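Long-range contacts in acetyl xylan esterase (Metagenome, PDB 6XYC), which hydrolyses both acetyl and feruloyl esters on complex natural xylans, as a bifunctional carbohydrate esterase with an alpha/beta-hydrolase fold: residues I222-G227 with A252-V257; V166-P171 with G265-Q270; I98-S103 with G153-T158; L27-P32 with A73-N78; G142-D147 with P203-L208. All coordinates share one frame; numbering follows the deposited sequence.

Overall arrangement
Contacts 1, 2 and 4 are buried and all reach the large mixed sheet, whereas contacts 3 and 5 lie further out and are only partly buried. Contact 1 pairs two parallel strands and contact 4 two antiparallel ones, both by regular backbone bonds with aliphatic side chains between them. Contact 2 adjoins contact 1 through neighbouring strands 164-168 and 222-227, but joins its segments by aromatic rings close to the ligand pocket. Contact 3 mixes tyrosine packing with a water bridge and touches contact 4 through Val101 and Ile75. Contact 5 sets a small hairpin against a short helix, largely through leucine, valine and tryptophan.

Contact 1. Residues I222-G227 with A252-V257; sequences ILIIHG and ATFISV
Phe254 and Ile224 are paired across adjacent parallel strands, their side chains crossing at a slant on the face that also carries Ile222, His226 and Ala252. From CB of Phe254 the chain continues to a CG anti to the backbone N (chi1 177°), and the ring ends up leaning toward strand 222-227. Its CD1 comes to 3.5 Å from Ile224 O, which lies near the ring plane, and packs against Ile224 CG2 as well. Further round the rim, CE1 has His226 CB in plane at its edge, 3.9 Å away, while the ring itself also meets that of His235. The imidazole of His226 leads away from this neighbour, its ND1 hydrogen-bonded to Ser238 OG and its NE2 to Val233 O. At the start of the strands, Ile222 CG2 and Ala252 CB are pressed to 3.4 Å, closer than usual for two carbons.

The strands belong to a beta-alpha-beta unit of the alpha/beta-hydrolase sheet; its connecting helix 236-248 covers this face, and helix 269-284 the other. On that second face Leu223 CD1 fits against Thr253 CG2 (3.7 Å) and Ile255 CD1 (3.8 Å), and Ile225 CG2 meets Val257 CG2 at 3.8 Å.

Five backbone bonds join the strands, among them Ile255 N to Ile224 O at 2.7 Å, which is nearly straight at 175°. The last differs in direction, since Val257 N approaches His226 O from 36° above the carbonyl plane. At the other end, water 1 donates to Ile222 O and is hydrogen-bonded to Thr253 OG1.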
# COMPACT_ATOMS: atom_id res chain seq x y z
N ILE A 222 -0.73 12.18 2.16
CA ILE A 222 0.08 11.02 2.50
C ILE A 222 0.88 11.30 3.77
O ILE A 222 1.34 12.42 3.99
CB ILE A 222 1.03 10.64 1.34
CG1 ILE A 222 1.73 9.32 1.65
CG2 ILE A 222 2.07 11.74 1.09
CD1 ILE A 222 2.50 8.73 0.46
N LEU A 223 1.01 10.26 4.59
CA LEU A 223 1.95 10.25 5.71
C LEU A 223 3.04 9.24 5.39
O LEU A 223 2.75 8.09 5.06
CB LEU A 223 1.24 9.89 7.02
CG LEU A 223 2.14 9.72 8.25
CD1 LEU A 223 2.72 11.03 8.72
CD2 LEU A 223 1.34 9.05 9.37
N ILE A 224 4.29 9.69 5.48
CA ILE A 224 5.46 8.87 5.17
C ILE A 224 6.26 8.68 6.44
O ILE A 224 6.58 9.66 7.13
CB ILE A 224 6.32 9.51 4.07
CG1 ILE A 224 5.48 9.88 2.85
CG2 ILE A 224 7.47 8.59 3.69
CD1 ILE A 224 6.13 10.92 1.97
N ILE A 225 6.60 7.43 6.76
CA ILE A 225 7.35 7.09 7.96
C ILE A 225 8.53 6.22 7.55
O ILE A 225 8.34 5.19 6.89
CB ILE A 225 6.47 6.37 9.00
CG1 ILE A 225 5.19 7.16 9.26
CG2 ILE A 225 7.24 6.17 10.29
CD1 ILE A 225 4.18 6.45 10.12
N HIS A 226 9.74 6.61 7.95
CA HIS A 226 10.94 5.90 7.52
C HIS A 226 12.02 6.04 8.58
O HIS A 226 12.28 7.14 9.08
CB HIS A 226 11.43 6.44 6.18
CG HIS A 226 12.19 5.43 5.36
ND1 HIS A 226 11.87 5.16 4.05
CD2 HIS A 226 13.24 4.65 5.67
CE1 HIS A 226 12.70 4.23 3.59
NE2 HIS A 226 13.54 3.91 4.55
N GLY A 227 12.64 4.91 8.93
CA GLY A 227 13.73 4.92 9.89
C GLY A 227 15.02 5.39 9.24
O GLY A 227 15.37 4.98 8.14
N ALA A 252 2.12 16.17 1.98
CA ALA A 252 2.82 15.03 2.56
C ALA A 252 3.38 15.42 3.92
O ALA A 252 3.87 16.53 4.11
CB ALA A 252 3.95 14.56 1.65
N THR A 253 3.25 14.50 4.87
CA THR A 253 3.90 14.60 6.17
C THR A 253 4.95 13.50 6.25
O THR A 253 4.64 12.33 6.00
CB THR A 253 2.88 14.45 7.31
OG1 THR A 253 1.87 15.46 7.17
CG2 THR A 253 3.56 14.60 8.66
N PHE A 254 6.18 13.88 6.58
CA PHE A 254 7.30 12.94 6.61
C PHE A 254 7.81 12.85 8.04
O PHE A 254 8.26 13.86 8.61
CB PHE A 254 8.41 13.36 5.66
CG PHE A 254 9.62 12.46 5.69
CD1 PHE A 254 9.49 11.09 5.86
CD2 PHE A 254 10.90 12.99 5.56
CE1 PHE A 254 10.60 10.27 5.90
CE2 PHE A 254 12.01 12.17 5.59
CZ PHE A 254 11.86 10.81 5.76
N ILE A 255 7.76 11.65 8.61
CA ILE A 255 8.25 11.39 9.96
C ILE A 255 9.45 10.46 9.85
O ILE A 255 9.32 9.31 9.41
CB ILE A 255 7.17 10.78 10.85
CG1 ILE A 255 6.08 11.82 11.16
CG2 ILE A 255 7.77 10.26 12.15
CD1 ILE A 255 4.84 11.24 11.82
N SER A 256 10.62 10.96 10.24
CA SER A 256 11.86 10.19 10.25
C SER A 256 12.04 9.61 11.65
O SER A 256 11.94 10.34 12.64
CB SER A 256 13.05 11.08 9.88
OG SER A 256 14.24 10.32 9.80
N VAL A 257 12.28 8.31 11.72
CA VAL A 257 12.40 7.59 13.00
C VAL A 257 13.89 7.50 13.33
O VAL A 257 14.63 6.78 12.63
CB VAL A 257 11.75 6.20 12.93
CG1 VAL A 257 11.91 5.48 14.26
CG2 VAL A 257 10.27 6.31 12.55
O HOH W 1 0.20 15.04 5.07

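Contact 2. Residues V166-P171 with G265-Q270; sequences VDWFGP and GCFDTQ
Trp168 and Phe267 each hold CG anti to their own carbonyl carbon (chi1 -64° and -68°), and Phe169 holds CG between its backbone N and carbonyl carbon (chi1 44°); from these starting points the three rings converge in an aromatic cluster. Phe267 turns its edge to the six-membered ring of the Trp168 indole in a T-shaped pair, with planes at 79° and centroids 5.2 Å apart. Its CE1 lies over the indole face toward the rim, 3.6 Å from Trp168 CE3. Phe169 meets the same phenyl ring obliquely, with 3.8 Å between Phe169 CZ and Phe267 CZ. Cys266 fills in beside them: its carbonyl O is 3.4 Å from Trp168 CZ3, and its SG lies obliquely to the Phe169 ring. Phe267 is the centre of an inverse gamma turn, closed by a weak bond from Asp268 N to Cys266 O, and Asp268 then N-caps the following helix through Tyr271 N.

Phe169 also meets His262, a residue of the inhibitor pocket and probably the histidine of a Ser-His-Asp triad. Strand 164-168 runs between strands 114-120 and 222-227, where Trp168 packs on Phe120 and Ile225, and helix 269-284 supplies Met275 to Trp168 and Phe272 to Phe267.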
# COMPACT_ATOMS: atom_id res chain seq x y z
N VAL A 166 -0.79 5.98 4.14
CA VAL A 166 0.34 5.94 5.07
C VAL A 166 1.37 4.98 4.50
O VAL A 166 1.10 3.79 4.32
CB VAL A 166 -0.09 5.53 6.49
CG1 VAL A 166 1.15 5.37 7.37
CG2 VAL A 166 -1.03 6.55 7.07
N ASP A 167 2.56 5.51 4.23
CA ASP A 167 3.64 4.79 3.55
C ASP A 167 4.73 4.51 4.58
O ASP A 167 5.44 5.43 5.00
CB ASP A 167 4.15 5.60 2.37
CG ASP A 167 5.52 5.18 1.90
OD1 ASP A 167 5.94 4.03 2.14
OD2 ASP A 167 6.20 6.03 1.27
N TRP A 168 4.85 3.25 4.99
CA TRP A 168 5.90 2.83 5.91
C TRP A 168 7.11 2.37 5.09
O TRP A 168 7.07 1.29 4.50
CB TRP A 168 5.45 1.71 6.84
CG TRP A 168 4.34 2.01 7.81
CD1 TRP A 168 3.00 1.90 7.56
CD2 TRP A 168 4.47 2.39 9.19
NE1 TRP A 168 2.29 2.21 8.70
CE2 TRP A 168 3.16 2.52 9.71
CE3 TRP A 168 5.56 2.65 10.03
CZ2 TRP A 168 2.92 2.91 11.03
CZ3 TRP A 168 5.31 3.03 11.34
CH2 TRP A 168 4.00 3.15 11.83
N PHE A 169 8.16 3.17 5.08
CA PHE A 169 9.45 2.87 4.44
C PHE A 169 9.32 2.08 3.13
O PHE A 169 9.95 1.03 2.94
CB PHE A 169 10.42 2.16 5.41
CG PHE A 169 9.80 1.04 6.25
CD1 PHE A 169 9.36 1.28 7.55
CD2 PHE A 169 9.71 -0.26 5.76
CE1 PHE A 169 8.81 0.27 8.32
CE2 PHE A 169 9.15 -1.28 6.54
CZ PHE A 169 8.70 -1.01 7.82
N GLY A 170 8.53 2.61 2.19
CA GLY A 170 8.33 1.97 0.91
C GLY A 170 9.37 2.36 -0.12
O GLY A 170 9.83 3.51 -0.17
N PRO A 171 9.79 1.41 -0.95
CA PRO A 171 10.64 1.71 -2.10
C PRO A 171 9.78 2.34 -3.21
O PRO A 171 8.92 1.66 -3.79
CB PRO A 171 11.20 0.35 -2.51
CG PRO A 171 10.13 -0.61 -2.13
CD PRO A 171 9.47 -0.05 -0.88
N GLY A 265 11.93 -0.24 15.80
CA GLY A 265 11.86 1.15 16.21
C GLY A 265 10.69 1.91 15.61
O GLY A 265 10.22 2.88 16.21
N CYS A 266 10.20 1.48 14.45
CA CYS A 266 9.11 2.16 13.77
C CYS A 266 7.74 1.65 14.21
O CYS A 266 6.79 2.44 14.31
CB CYS A 266 9.25 1.98 12.25
SG CYS A 266 10.84 2.47 11.57
N PHE A 267 7.62 0.35 14.45
CA PHE A 267 6.35 -0.25 14.86
C PHE A 267 6.22 -0.18 16.38
O PHE A 267 6.35 -1.18 17.10
CB PHE A 267 6.25 -1.68 14.36
CG PHE A 267 6.13 -1.82 12.86
CD1 PHE A 267 5.85 -0.73 12.06
CD2 PHE A 267 6.30 -3.05 12.26
CE1 PHE A 267 5.75 -0.86 10.69
CE2 PHE A 267 6.20 -3.19 10.89
CZ PHE A 267 5.92 -2.10 10.11
N ASP A 268 5.95 1.02 16.88
CA ASP A 268 5.78 1.24 18.31
C ASP A 268 4.65 2.23 18.53
O ASP A 268 4.10 2.80 17.58
CB ASP A 268 7.09 1.71 18.97
CG ASP A 268 7.46 3.16 18.63
OD1 ASP A 268 8.56 3.59 19.02
OD2 ASP A 268 6.67 3.87 17.98
N THR A 269 4.30 2.43 19.80
CA THR A 269 3.11 3.21 20.13
C THR A 269 3.15 4.59 19.50
O THR A 269 2.14 5.06 18.95
CB THR A 269 2.98 3.33 21.65
OG1 THR A 269 2.88 2.02 22.24
CG2 THR A 269 1.74 4.15 22.02
N GLN A 270 4.31 5.25 19.54
CA GLN A 270 4.40 6.62 19.07
C GLN A 270 4.02 6.74 17.60
O GLN A 270 3.19 7.57 17.22
CB GLN A 270 5.82 7.14 19.31
CG GLN A 270 6.19 8.35 18.49
CD GLN A 270 7.50 8.96 18.93
OE1 GLN A 270 8.31 8.31 19.60
NE2 GLN A 270 7.73 10.22 18.58

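Contact 3. Residues I98-S103 with G153-T158; sequences IRYVRS and GNYLST
Tyr100 directs its ring edge at the face of Tyr155 in an offset edge-to-face pair, with planes at 89° and centroids 5.5 Å apart. The two side chains lie side by side and point the same way, and the nearest atoms are Tyr100 CD2 and Tyr155 CE2 at 3.5 Å. Ser103 OG reaches the same Tyr155 ring obliquely, 3.2 Å from CD1. The third flat group, the guanidinium of Arg99, has water 2 in plane at its edge; this water accepts from Arg99 NE (3.1 Å) and from Tyr155 N (3.0 Å), so it bridges the two segments. A bend at chi3 (-62°) turns NE off the line of the arginine chain. The methylene before it, CD, rests 3.2 Å from Thr158 O and close to Tyr155 O as well. NH1 of Arg99 is paired with Glu149 in a salt bridge and NH2 is bonded to Leu152 O, which fixes the group beyond this contact. One turn along the helix, Thr158 CG2 packs on Arg102 CG at 3.6 Å.

Tyr155 to Thr158 form a type I beta turn, closed by Thr158 N to Tyr155 O. The arrangement is a loop turn docked on the C-terminal end of helix 89-103, at the periphery of the alpha/beta-hydrolase fold.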
# COMPACT_ATOMS: atom_id res chain seq x y z
N ILE A 98 -9.65 -3.01 -3.58
CA ILE A 98 -10.33 -1.76 -3.23
C ILE A 98 -11.75 -1.77 -3.77
O ILE A 98 -12.71 -1.41 -3.07
CB ILE A 98 -9.54 -0.55 -3.77
CG1 ILE A 98 -8.21 -0.40 -3.04
CG2 ILE A 98 -10.37 0.71 -3.63
CD1 ILE A 98 -7.21 0.46 -3.77
N ARG A 99 -11.92 -2.15 -5.04
CA ARG A 99 -13.25 -2.20 -5.63
C ARG A 99 -14.15 -3.18 -4.89
O ARG A 99 -15.35 -2.91 -4.70
CB ARG A 99 -13.14 -2.59 -7.11
CG ARG A 99 -12.45 -1.57 -7.99
CD ARG A 99 -12.71 -1.85 -9.47
NE ARG A 99 -12.19 -3.15 -9.90
CZ ARG A 99 -10.97 -3.34 -10.39
NH1 ARG A 99 -10.13 -2.32 -10.52
NH2 ARG A 99 -10.59 -4.56 -10.76
N TYR A 100 -13.60 -4.31 -4.47
CA TYR A 100 -14.39 -5.30 -3.74
C TYR A 100 -14.88 -4.72 -2.42
O TYR A 100 -16.05 -4.90 -2.04
CB TYR A 100 -13.57 -6.56 -3.49
CG TYR A 100 -14.33 -7.59 -2.70
CD1 TYR A 100 -14.32 -7.58 -1.31
CD2 TYR A 100 -15.09 -8.56 -3.34
CE1 TYR A 100 -15.02 -8.52 -0.58
CE2 TYR A 100 -15.79 -9.49 -2.62
CZ TYR A 100 -15.76 -9.47 -1.25
OH TYR A 100 -16.46 -10.42 -0.53
N VAL A 101 -14.00 -4.04 -1.69
CA VAL A 101 -14.37 -3.50 -0.38
C VAL A 101 -15.40 -2.39 -0.54
O VAL A 101 -16.42 -2.36 0.16
CB VAL A 101 -13.11 -3.00 0.35
CG1 VAL A 101 -13.50 -2.26 1.62
CG2 VAL A 101 -12.18 -4.17 0.67
N ARG A 102 -15.16 -1.46 -1.47
CA ARG A 102 -16.10 -0.36 -1.67
C ARG A 102 -17.46 -0.88 -2.09
O ARG A 102 -18.50 -0.46 -1.56
CB ARG A 102 -15.56 0.62 -2.72
CG ARG A 102 -16.51 1.76 -3.04
CD ARG A 102 -15.82 2.89 -3.78
NE ARG A 102 -15.06 3.76 -2.89
CZ ARG A 102 -13.74 3.90 -2.92
NH1 ARG A 102 -13.02 3.23 -3.81
NH2 ARG A 102 -13.13 4.71 -2.07
N SER A 103 -17.49 -1.81 -3.05
CA SER A 103 -18.76 -2.32 -3.55
C SER A 103 -19.51 -3.08 -2.46
O SER A 103 -20.74 -2.96 -2.35
CB SER A 103 -18.53 -3.23 -4.77
OG SER A 103 -19.74 -3.78 -5.24
N GLY A 153 -11.82 -9.41 -11.52
CA GLY A 153 -12.98 -9.53 -10.66
C GLY A 153 -14.25 -9.00 -11.29
O GLY A 153 -14.32 -8.67 -12.48
N ASN A 154 -15.28 -8.91 -10.45
CA ASN A 154 -16.64 -8.64 -10.90
C ASN A 154 -17.21 -7.34 -10.35
O ASN A 154 -18.42 -7.19 -10.22
CB ASN A 154 -17.56 -9.80 -10.51
CG ASN A 154 -17.23 -11.09 -11.23
OD1 ASN A 154 -16.44 -11.10 -12.16
ND2 ASN A 154 -17.85 -12.18 -10.78
N TYR A 155 -16.35 -6.36 -10.05
CA TYR A 155 -16.79 -5.08 -9.51
C TYR A 155 -16.15 -3.93 -10.27
O TYR A 155 -15.86 -2.87 -9.71
CB TYR A 155 -16.49 -5.02 -8.02
CG TYR A 155 -17.10 -6.19 -7.28
CD1 TYR A 155 -18.42 -6.16 -6.86
CD2 TYR A 155 -16.35 -7.33 -7.02
CE1 TYR A 155 -18.98 -7.23 -6.19
CE2 TYR A 155 -16.91 -8.41 -6.35
CZ TYR A 155 -18.22 -8.35 -5.93
OH TYR A 155 -18.78 -9.42 -5.26
N LEU A 156 -15.97 -4.12 -11.58
CA LEU A 156 -15.22 -3.15 -12.38
C LEU A 156 -15.91 -1.80 -12.41
O LEU A 156 -15.25 -0.77 -12.60
CB LEU A 156 -15.04 -3.69 -13.79
CG LEU A 156 -14.34 -5.05 -13.91
CD1 LEU A 156 -14.14 -5.43 -15.37
CD2 LEU A 156 -13.02 -5.02 -13.16
N SER A 157 -17.24 -1.76 -12.25
CA SER A 157 -17.95 -0.50 -12.28
C SER A 157 -17.73 0.33 -11.01
O SER A 157 -18.05 1.52 -11.00
CB SER A 157 -19.45 -0.75 -12.47
OG SER A 157 -20.06 -1.15 -11.26
N THR A 158 -17.19 -0.28 -9.96
CA THR A 158 -16.96 0.42 -8.71
C THR A 158 -15.64 1.19 -8.76
O THR A 158 -14.66 0.74 -9.36
CB THR A 158 -16.93 -0.57 -7.54
OG1 THR A 158 -18.15 -1.33 -7.52
CG2 THR A 158 -16.75 0.15 -6.22
O HOH W 2 -13.45 -6.01 -9.62

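Contact 4. Residues L27-P32 with A73-N78; sequences LDIYLP and AVISIN
Leu27 and Ile75 lie side by side and point the same way, as do Ile29 and Ile75, on one face of an antiparallel strand pair. The pair belongs to the part of the alpha/beta-hydrolase sheet where strand 26-32 runs opposite to strand 73-77, at 168°; on its other edge strand 26-32 pairs with strand 8-16. Ile75 is the shared neighbour: its CG2 is 3.9 Å from Leu27 CD2, and its CG1 is 4.0 Å from Ile29 CG1. Leu27 crosses Ile77 at a slant instead, and its CB comes to 3.8 Å from Ile77 CG2. Tyr100 and Val101 of helix 89-103 pack on this aliphatic face.

Asp28, Tyr30, Val74 and Ser76 occupy the other face, where helix 56-69 covers part of the surface. Asp28 makes a salt bridge with Lys56, whose carbonyl oxygen is also the partner of Ser76 OG, so a single residue ties down both polar groups of this hydrogen-bonded pair. Two such pairs, Asp28 with Ser76 and Tyr30 with Val74, carry four backbone bonds, among them Val74 N to Tyr30 O at 2.9 Å. Past the last of them, Leu31 starts away from the other strand, but its CD2 comes to 3.7 Å from Ala73 CB.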
# COMPACT_ATOMS: atom_id res chain seq x y z
N LEU A 27 -8.49 -11.78 1.01
CA LEU A 27 -8.27 -10.76 2.01
C LEU A 27 -8.95 -11.17 3.31
O LEU A 27 -9.79 -12.07 3.33
CB LEU A 27 -8.79 -9.39 1.55
CG LEU A 27 -10.20 -9.30 0.97
CD1 LEU A 27 -11.24 -9.26 2.07
CD2 LEU A 27 -10.29 -8.06 0.08
N ASP A 28 -8.57 -10.50 4.39
CA ASP A 28 -9.20 -10.67 5.70
C ASP A 28 -9.81 -9.34 6.13
O ASP A 28 -9.22 -8.28 5.89
CB ASP A 28 -8.18 -11.14 6.74
CG ASP A 28 -7.45 -12.40 6.32
OD1 ASP A 28 -8.05 -13.23 5.59
OD2 ASP A 28 -6.28 -12.56 6.73
N ILE A 29 -10.98 -9.40 6.76
CA ILE A 29 -11.68 -8.20 7.21
C ILE A 29 -11.92 -8.32 8.71
O ILE A 29 -12.45 -9.33 9.17
CB ILE A 29 -13.01 -8.01 6.46
CG1 ILE A 29 -12.78 -7.89 4.95
CG2 ILE A 29 -13.74 -6.79 6.98
CD1 ILE A 29 -14.05 -7.89 4.14
N TYR A 30 -11.56 -7.28 9.45
CA TYR A 30 -11.77 -7.22 10.90
C TYR A 30 -12.50 -5.93 11.24
O TYR A 30 -12.16 -4.86 10.74
CB TYR A 30 -10.44 -7.26 11.66
CG TYR A 30 -9.58 -8.46 11.38
CD1 TYR A 30 -9.71 -9.62 12.12
CD2 TYR A 30 -8.63 -8.44 10.37
CE1 TYR A 30 -8.92 -10.73 11.87
CE2 TYR A 30 -7.83 -9.54 10.10
CZ TYR A 30 -7.99 -10.68 10.86
OH TYR A 30 -7.20 -11.79 10.61
N LEU A 31 -13.53 -6.03 12.12
CA LEU A 31 -14.23 -4.85 12.61
C LEU A 31 -13.87 -4.61 14.08
O LEU A 31 -13.69 -5.57 14.83
CB LEU A 31 -15.74 -4.99 12.48
CG LEU A 31 -16.26 -5.44 11.11
CD1 LEU A 31 -17.78 -5.60 11.14
CD2 LEU A 31 -15.84 -4.46 10.02
N PRO A 32 -13.78 -3.35 14.52
CA PRO A 32 -13.29 -3.09 15.88
C PRO A 32 -14.15 -3.73 16.96
O PRO A 32 -15.35 -3.95 16.79
CB PRO A 32 -13.31 -1.56 15.98
CG PRO A 32 -13.27 -1.07 14.56
CD PRO A 32 -13.99 -2.11 13.75
N ALA A 73 -12.33 -0.29 10.56
CA ALA A 73 -12.30 -1.62 9.98
C ALA A 73 -10.97 -1.81 9.27
O ALA A 73 -10.45 -0.89 8.63
CB ALA A 73 -13.45 -1.81 9.00
N VAL A 74 -10.40 -3.01 9.38
CA VAL A 74 -9.10 -3.33 8.80
C VAL A 74 -9.29 -4.43 7.77
O VAL A 74 -9.86 -5.48 8.07
CB VAL A 74 -8.08 -3.74 9.87
CG1 VAL A 74 -6.81 -4.27 9.20
CG2 VAL A 74 -7.76 -2.58 10.81
N ILE A 75 -8.79 -4.19 6.56
CA ILE A 75 -8.83 -5.17 5.49
C ILE A 75 -7.40 -5.44 5.04
O ILE A 75 -6.76 -4.57 4.44
CB ILE A 75 -9.69 -4.69 4.31
CG1 ILE A 75 -11.09 -4.30 4.81
CG2 ILE A 75 -9.79 -5.76 3.25
CD1 ILE A 75 -11.28 -2.82 5.02
N SER A 76 -6.89 -6.63 5.34
CA SER A 76 -5.54 -7.02 4.96
C SER A 76 -5.60 -7.91 3.73
O SER A 76 -6.28 -8.94 3.74
CB SER A 76 -4.85 -7.74 6.12
OG SER A 76 -3.48 -7.98 5.83
N ILE A 77 -4.88 -7.52 2.69
CA ILE A 77 -5.03 -8.15 1.38
C ILE A 77 -3.77 -8.90 1.00
O ILE A 77 -2.65 -8.50 1.34
CB ILE A 77 -5.40 -7.12 0.29
CG1 ILE A 77 -4.25 -6.11 0.10
CG2 ILE A 77 -6.68 -6.39 0.65
CD1 ILE A 77 -4.44 -5.20 -1.10
N ASN A 78 -3.96 -9.99 0.25
CA ASN A 78 -2.88 -10.61 -0.50
C ASN A 78 -2.78 -9.97 -1.89
O ASN A 78 -3.73 -9.39 -2.40
CB ASN A 78 -3.11 -12.12 -0.64
CG ASN A 78 -2.83 -12.88 0.64
OD1 ASN A 78 -2.14 -12.40 1.53
ND2 ASN A 78 -3.36 -14.09 0.72

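Contact 5. Residues G142-D147 with P203-L208; sequences GDLTVD and PDWVKL
Leu144 crosses Trp205 at about a right angle and drives its CD2 methyl onto the indole face, where a small two-stranded hairpin, strands 138-141 and 144-147, packs against helix 203-208. This CH-pi contact is the tight part: CD2 stands 3.3 Å from the centroid of the Trp205 five-membered ring and only 6° off the ring normal. The leucine's chi1 of -179° sets CG anti to the backbone N, and from there CD2 reaches the ring. One turn along the helix, Leu208 packs on the base of the Leu144 side chain. The two leucines slide past each other in opposite directions, with Leu208 CD1 3.7 Å from Leu144 CG, and the same CD1 reaches Val146 CG1 at 3.9 Å. The strand and helix axes approach to 9.2 Å at 29°, and no hydrogen bond joins the two segments.

At the turn end the contact is looser and open to solvent. Gly142 and Asp143 are exposed, and Asp204 OD1 stays 3.6 Å from Gly142 N, its own bond being to Ser141 OG. The carboxylates of Asp143 and Asp204 remain apart, 6.4 Å between their OD2 atoms. On the packed side, Leu144 CD1 comes to 3.9 Å from Trp205 CZ2.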
# COMPACT_ATOMS: atom_id res chain seq x y z
N GLY A 142 7.61 6.09 -22.74
CA GLY A 142 8.14 5.67 -24.03
C GLY A 142 7.11 4.84 -24.78
O GLY A 142 5.95 5.24 -24.92
N ASP A 143 7.53 3.68 -25.26
CA ASP A 143 6.65 2.77 -25.97
C ASP A 143 5.91 1.81 -25.05
O ASP A 143 5.07 1.04 -25.51
CB ASP A 143 7.45 1.96 -27.00
CG ASP A 143 7.93 2.81 -28.16
OD1 ASP A 143 7.18 3.70 -28.61
OD2 ASP A 143 9.07 2.59 -28.64
N LEU A 144 6.19 1.85 -23.75
CA LEU A 144 5.65 0.90 -22.79
C LEU A 144 4.41 1.49 -22.12
O LEU A 144 4.45 2.61 -21.60
CB LEU A 144 6.69 0.55 -21.73
CG LEU A 144 6.38 -0.45 -20.62
CD1 LEU A 144 5.89 -1.76 -21.20
CD2 LEU A 144 7.62 -0.67 -19.75
N THR A 145 3.33 0.72 -22.12
CA THR A 145 2.09 1.11 -21.45
C THR A 145 1.65 -0.01 -20.53
O THR A 145 1.55 -1.16 -20.96
CB THR A 145 0.97 1.42 -22.46
OG1 THR A 145 1.36 2.52 -23.30
CG2 THR A 145 -0.32 1.78 -21.72
N VAL A 146 1.39 0.32 -19.27
CA VAL A 146 0.92 -0.65 -18.29
C VAL A 146 -0.50 -0.29 -17.86
O VAL A 146 -0.83 0.89 -17.67
CB VAL A 146 1.85 -0.74 -17.06
CG1 VAL A 146 3.20 -1.30 -17.46
CG2 VAL A 146 1.98 0.61 -16.38
N ASP A 147 -1.33 -1.32 -17.70
CA ASP A 147 -2.71 -1.16 -17.27
C ASP A 147 -2.75 -1.20 -15.75
O ASP A 147 -2.56 -2.26 -15.14
CB ASP A 147 -3.56 -2.28 -17.89
CG ASP A 147 -5.02 -2.18 -17.51
OD1 ASP A 147 -5.40 -1.24 -16.78
OD2 ASP A 147 -5.80 -3.06 -17.95
N PRO A 203 14.73 2.09 -18.38
CA PRO A 203 14.20 3.33 -17.79
C PRO A 203 12.68 3.43 -17.84
O PRO A 203 12.08 4.05 -16.96
CB PRO A 203 14.86 4.45 -18.62
CG PRO A 203 15.88 3.78 -19.49
CD PRO A 203 15.51 2.33 -19.61
N ASP A 204 12.05 2.83 -18.86
CA ASP A 204 10.59 2.89 -18.94
C ASP A 204 9.94 2.02 -17.87
O ASP A 204 8.99 2.45 -17.21
CB ASP A 204 10.13 2.48 -20.33
CG ASP A 204 10.57 3.46 -21.40
OD1 ASP A 204 10.51 4.68 -21.14
OD2 ASP A 204 10.96 3.01 -22.49
N TRP A 205 10.45 0.80 -17.67
CA TRP A 205 9.94 -0.05 -16.60
C TRP A 205 10.16 0.59 -15.24
O TRP A 205 9.26 0.63 -14.40
CB TRP A 205 10.60 -1.43 -16.67
CG TRP A 205 9.96 -2.35 -17.67
CD1 TRP A 205 10.45 -2.70 -18.89
CD2 TRP A 205 8.70 -3.03 -17.53
NE1 TRP A 205 9.58 -3.56 -19.52
CE2 TRP A 205 8.50 -3.77 -18.70
CE3 TRP A 205 7.73 -3.08 -16.52
CZ2 TRP A 205 7.37 -4.56 -18.90
CZ3 TRP A 205 6.61 -3.86 -16.72
CH2 TRP A 205 6.44 -4.59 -17.90
N VAL A 206 11.37 1.13 -15.02
CA VAL A 206 11.68 1.72 -13.72
C VAL A 206 10.75 2.89 -13.44
O VAL A 206 10.31 3.09 -12.30
CB VAL A 206 13.16 2.14 -13.66
CG1 VAL A 206 13.42 2.97 -12.40
CG2 VAL A 206 14.06 0.92 -13.68
N LYS A 207 10.45 3.69 -14.46
CA LYS A 207 9.54 4.82 -14.26
C LYS A 207 8.15 4.33 -13.87
O LYS A 207 7.50 4.91 -12.99
CB LYS A 207 9.46 5.69 -15.51
CG LYS A 207 8.63 6.96 -15.29
CD LYS A 207 8.45 7.78 -16.56
CE LYS A 207 7.82 9.13 -16.22
NZ LYS A 207 7.34 9.87 -17.41
N LEU A 208 7.68 3.26 -14.51
CA LEU A 208 6.30 2.81 -14.35
C LEU A 208 6.09 1.95 -13.10
O LEU A 208 4.94 1.65 -12.78
CB LEU A 208 5.85 2.02 -15.58
CG LEU A 208 5.75 2.83 -16.87
CD1 LEU A 208 5.32 1.97 -18.03
CD2 LEU A 208 4.80 4.02 -16.68